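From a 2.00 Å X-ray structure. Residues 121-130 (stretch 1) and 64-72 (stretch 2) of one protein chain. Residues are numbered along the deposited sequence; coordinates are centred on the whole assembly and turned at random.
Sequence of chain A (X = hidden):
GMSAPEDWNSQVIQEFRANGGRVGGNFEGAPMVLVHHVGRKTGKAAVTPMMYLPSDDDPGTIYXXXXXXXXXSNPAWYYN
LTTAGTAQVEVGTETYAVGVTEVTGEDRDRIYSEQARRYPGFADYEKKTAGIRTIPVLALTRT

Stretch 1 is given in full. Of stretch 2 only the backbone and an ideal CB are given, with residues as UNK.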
# COMPACT_ATOMS: atom_id res chain seq x y z
N GLY A 121 -11.90 -3.93 8.89
CA GLY A 121 -10.78 -4.87 9.11
C GLY A 121 -9.45 -4.14 9.49
O GLY A 121 -8.60 -4.68 10.29
N PHE A 122 -9.26 -2.95 8.92
CA PHE A 122 -8.06 -2.17 9.26
C PHE A 122 -8.02 -1.78 10.76
O PHE A 122 -6.92 -1.70 11.34
CB PHE A 122 -7.86 -0.98 8.34
CG PHE A 122 -7.26 -1.39 6.99
CD1 PHE A 122 -5.88 -1.31 6.76
CD2 PHE A 122 -8.08 -1.89 5.97
CE1 PHE A 122 -5.32 -1.73 5.53
CE2 PHE A 122 -7.51 -2.34 4.76
CZ PHE A 122 -6.15 -2.23 4.55
N ALA A 123 -9.19 -1.57 11.38
CA ALA A 123 -9.24 -1.28 12.81
C ALA A 123 -8.84 -2.53 13.60
O ALA A 123 -8.19 -2.43 14.63
CB ALA A 123 -10.65 -0.73 13.28
N ASP A 124 -9.19 -3.70 13.10
CA ASP A 124 -8.75 -4.92 13.77
C ASP A 124 -7.23 -5.06 13.67
O ASP A 124 -6.57 -5.43 14.64
CB ASP A 124 -9.48 -6.16 13.21
CG ASP A 124 -9.09 -7.48 13.94
OD1 ASP A 124 -9.40 -7.62 15.14
OD2 ASP A 124 -8.43 -8.36 13.32
N TYR A 125 -6.63 -4.70 12.51
CA TYR A 125 -5.17 -4.85 12.42
C TYR A 125 -4.50 -4.00 13.48
O TYR A 125 -3.51 -4.40 14.07
CB TYR A 125 -4.60 -4.45 11.06
CG TYR A 125 -5.22 -5.19 9.90
CD1 TYR A 125 -5.70 -6.51 10.03
CD2 TYR A 125 -5.28 -4.59 8.66
CE1 TYR A 125 -6.26 -7.18 8.93
CE2 TYR A 125 -5.81 -5.21 7.61
CZ TYR A 125 -6.28 -6.51 7.72
OH TYR A 125 -6.83 -7.07 6.59
N GLU A 126 -5.06 -2.81 13.70
CA GLU A 126 -4.43 -1.95 14.64
C GLU A 126 -4.62 -2.48 16.08
O GLU A 126 -3.72 -2.29 16.92
CB GLU A 126 -4.99 -0.55 14.49
CG GLU A 126 -3.87 0.38 14.39
CD GLU A 126 -4.22 1.77 13.98
OE1 GLU A 126 -5.40 2.20 14.16
OE2 GLU A 126 -3.28 2.43 13.49
N LYS A 127 -5.76 -3.13 16.37
CA LYS A 127 -5.91 -3.72 17.70
C LYS A 127 -4.93 -4.88 17.90
O LYS A 127 -4.33 -4.97 18.96
CB LYS A 127 -7.36 -4.14 18.02
CG LYS A 127 -8.34 -2.93 18.01
CD LYS A 127 -9.60 -3.13 18.84
CE LYS A 127 -9.91 -1.84 19.65
NZ LYS A 127 -10.12 -2.14 21.12
N LYS A 128 -4.77 -5.74 16.91
CA LYS A 128 -3.69 -6.79 16.88
C LYS A 128 -2.25 -6.30 17.07
O LYS A 128 -1.41 -7.03 17.57
CB LYS A 128 -3.75 -7.57 15.53
CG LYS A 128 -4.97 -8.50 15.40
CD LYS A 128 -4.89 -9.38 14.12
CE LYS A 128 -3.83 -10.53 14.27
NZ LYS A 128 -4.07 -11.63 13.25
N THR A 129 -1.92 -5.10 16.61
CA THR A 129 -0.57 -4.62 16.73
C THR A 129 -0.36 -3.62 17.85
O THR A 129 0.72 -3.10 18.00
CB THR A 129 -0.08 -4.01 15.41
OG1 THR A 129 -0.92 -2.91 15.09
CG2 THR A 129 -0.17 -5.03 14.29
N ALA A 130 -1.39 -3.40 18.66
CA ALA A 130 -1.34 -2.45 19.79
C ALA A 130 -0.19 -2.80 20.75
O ALA A 130 -0.15 -3.88 21.27
CB ALA A 130 -2.66 -2.48 20.52
N UNK A 64 -0.57 4.15 1.04
CA UNK A 64 -0.63 2.69 1.23
C UNK A 64 -0.36 2.38 2.70
O UNK A 64 0.17 3.23 3.43
CB UNK A 64 0.38 1.97 0.33
N UNK A 65 -0.71 1.17 3.13
CA UNK A 65 -0.77 0.87 4.57
C UNK A 65 0.04 -0.33 4.74
O UNK A 65 -0.30 -1.39 4.16
CB UNK A 65 -2.19 0.67 5.10
N UNK A 66 1.10 -0.23 5.53
CA UNK A 66 1.97 -1.41 5.73
C UNK A 66 1.42 -2.37 6.79
O UNK A 66 2.09 -2.64 7.80
CB UNK A 66 3.38 -0.96 6.13
N UNK A 67 0.20 -2.85 6.57
CA UNK A 67 -0.59 -3.52 7.58
C UNK A 67 -0.22 -5.00 7.79
O UNK A 67 -0.22 -5.51 8.93
CB UNK A 67 -2.07 -3.41 7.20
N UNK A 68 0.13 -5.67 6.71
CA UNK A 68 0.50 -7.10 6.77
C UNK A 68 -0.49 -7.90 7.65
O UNK A 68 -0.09 -8.69 8.51
CB UNK A 68 1.92 -7.25 7.31
N UNK A 69 -1.77 -7.61 7.46
CA UNK A 69 -2.88 -8.27 8.17
C UNK A 69 -2.67 -8.25 9.69
O UNK A 69 -3.07 -9.20 10.39
CB UNK A 69 -3.03 -9.71 7.69
N UNK A 70 -2.04 -7.20 10.21
CA UNK A 70 -1.98 -7.06 11.67
C UNK A 70 -0.97 -8.05 12.28
O UNK A 70 -1.01 -8.34 13.48
CB UNK A 70 -3.37 -7.28 12.28
N UNK A 71 -0.03 -8.51 11.47
CA UNK A 71 1.09 -9.30 11.99
C UNK A 71 2.01 -8.45 12.84
O UNK A 71 2.01 -7.20 12.82
CB UNK A 71 1.88 -9.93 10.84
N UNK A 72 2.86 -9.16 13.54
CA UNK A 72 3.81 -8.56 14.45
C UNK A 72 4.82 -7.63 13.82
O UNK A 72 5.18 -6.63 14.43
CB UNK A 72 4.56 -9.67 15.19

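Position 64 lies in a strand, with phi/psi of -117/163, and its ideal CB has no atom of stretch 1 within 5.5 Å. Stretch 1 therefore sets no preference, although extended angles suit beta-branched residues; the deposited residue is Val64, rotamer m.

Position 65, still in the strand, points its CA-to-CB bond toward stretch 1, and the ideal CB sits 4.0 Å from Phe122 CE1. The Phe122 ring offers apolar surface and no polar partner, so aliphatic or aromatic side chains suit. It is Phe65. Its CB lies 3.9 Å from Phe122 CE1, and the two rings form an oblique pair, centroids 5.7 Å apart and planes at 64°.

Position 66 directs its CB away, with nothing within reach; many residues would do, and Ala66 is found.

At position 67 the bond points toward the helix again, the ideal CB 3.7 Å from Tyr125 CD2 and 4.0 Å from Phe122 CE1. Two rings this close favour a small residue, such as alanine, serine or cysteine. Ser67 occupies it: CB packs 3.7 Å from Tyr125 CD2, and OG, at chi1 49° (p), approaches Phe122 CE1 to 3.7 Å.

Position 68 points away with phi/psi of 45/43. Positive phi favours glycine, asparagine or aspartate, while the open space on this side permits a long polar chain; the deposited Lys68 makes no contact with stretch 1.

Position 69 also has positive phi (51/33) and a CB directed away, yet the ideal CB is 4.3 Å from Tyr125 CE1. Glycine, asparagine or a small residue would fit. Ala69 makes its main contact through the backbone: CA lies 3.8 Å from the Tyr125 ring centroid, 18° off the normal, a CH-pi contact over one face. Water 1 joins its carbonyl to the helix, 2.8 Å from Ala69 O and 2.9 Å from Lys128 NZ.

Position 70 is the most restrictive. An ideal CB would stand 3.0 Å from Tyr125 CA and 3.2 Å from Lys128 CD, both tight, and phi is +75°. The tight distances leave no room for a CB, and the positive phi favours glycine as well; Gly70 is deposited. Its CA comes within 4.0 Å of Tyr125 CA, while Gly70 O lies 3.5 Å from Lys128 CB and 3.5 Å from Thr129 CG2. Water 2 donates to both Gly70 O (3.2 Å) and Lys128 O (2.9 Å).

Positions 71 and 72 point away, without stretch 1 atoms within 5.5 Å of either ideal CB, so choice is wide. Both are alanine; Ala71 touches Thr129 through its backbone, Ala71 O lying 3.4 Å from Thr129 CG2.

Stretch 2 64-72: VFASKAGAA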
# COMPACT_ATOMS: atom_id res chain seq x y z
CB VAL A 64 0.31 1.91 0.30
CG1 VAL A 64 -0.11 2.13 -1.24
CG2 VAL A 64 1.70 2.46 0.41
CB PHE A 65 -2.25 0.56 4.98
CG PHE A 65 -3.15 1.74 4.76
CD1 PHE A 65 -3.27 2.76 5.77
CD2 PHE A 65 -3.73 1.95 3.52
CE1 PHE A 65 -3.99 3.90 5.52
CE2 PHE A 65 -4.48 3.13 3.28
CZ PHE A 65 -4.62 4.08 4.27
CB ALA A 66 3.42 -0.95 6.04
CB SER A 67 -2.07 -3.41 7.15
OG SER A 67 -2.24 -3.79 5.80
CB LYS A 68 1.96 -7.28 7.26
CG LYS A 68 2.46 -8.69 7.04
CD LYS A 68 3.95 -8.72 6.85
CE LYS A 68 4.67 -9.19 8.05
NZ LYS A 68 4.97 -10.64 7.92
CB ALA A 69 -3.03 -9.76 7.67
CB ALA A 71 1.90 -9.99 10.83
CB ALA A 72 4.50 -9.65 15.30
O HOH W 1 -5.49 -10.52 10.98
O HOH W 2 0.76 -8.26 16.16
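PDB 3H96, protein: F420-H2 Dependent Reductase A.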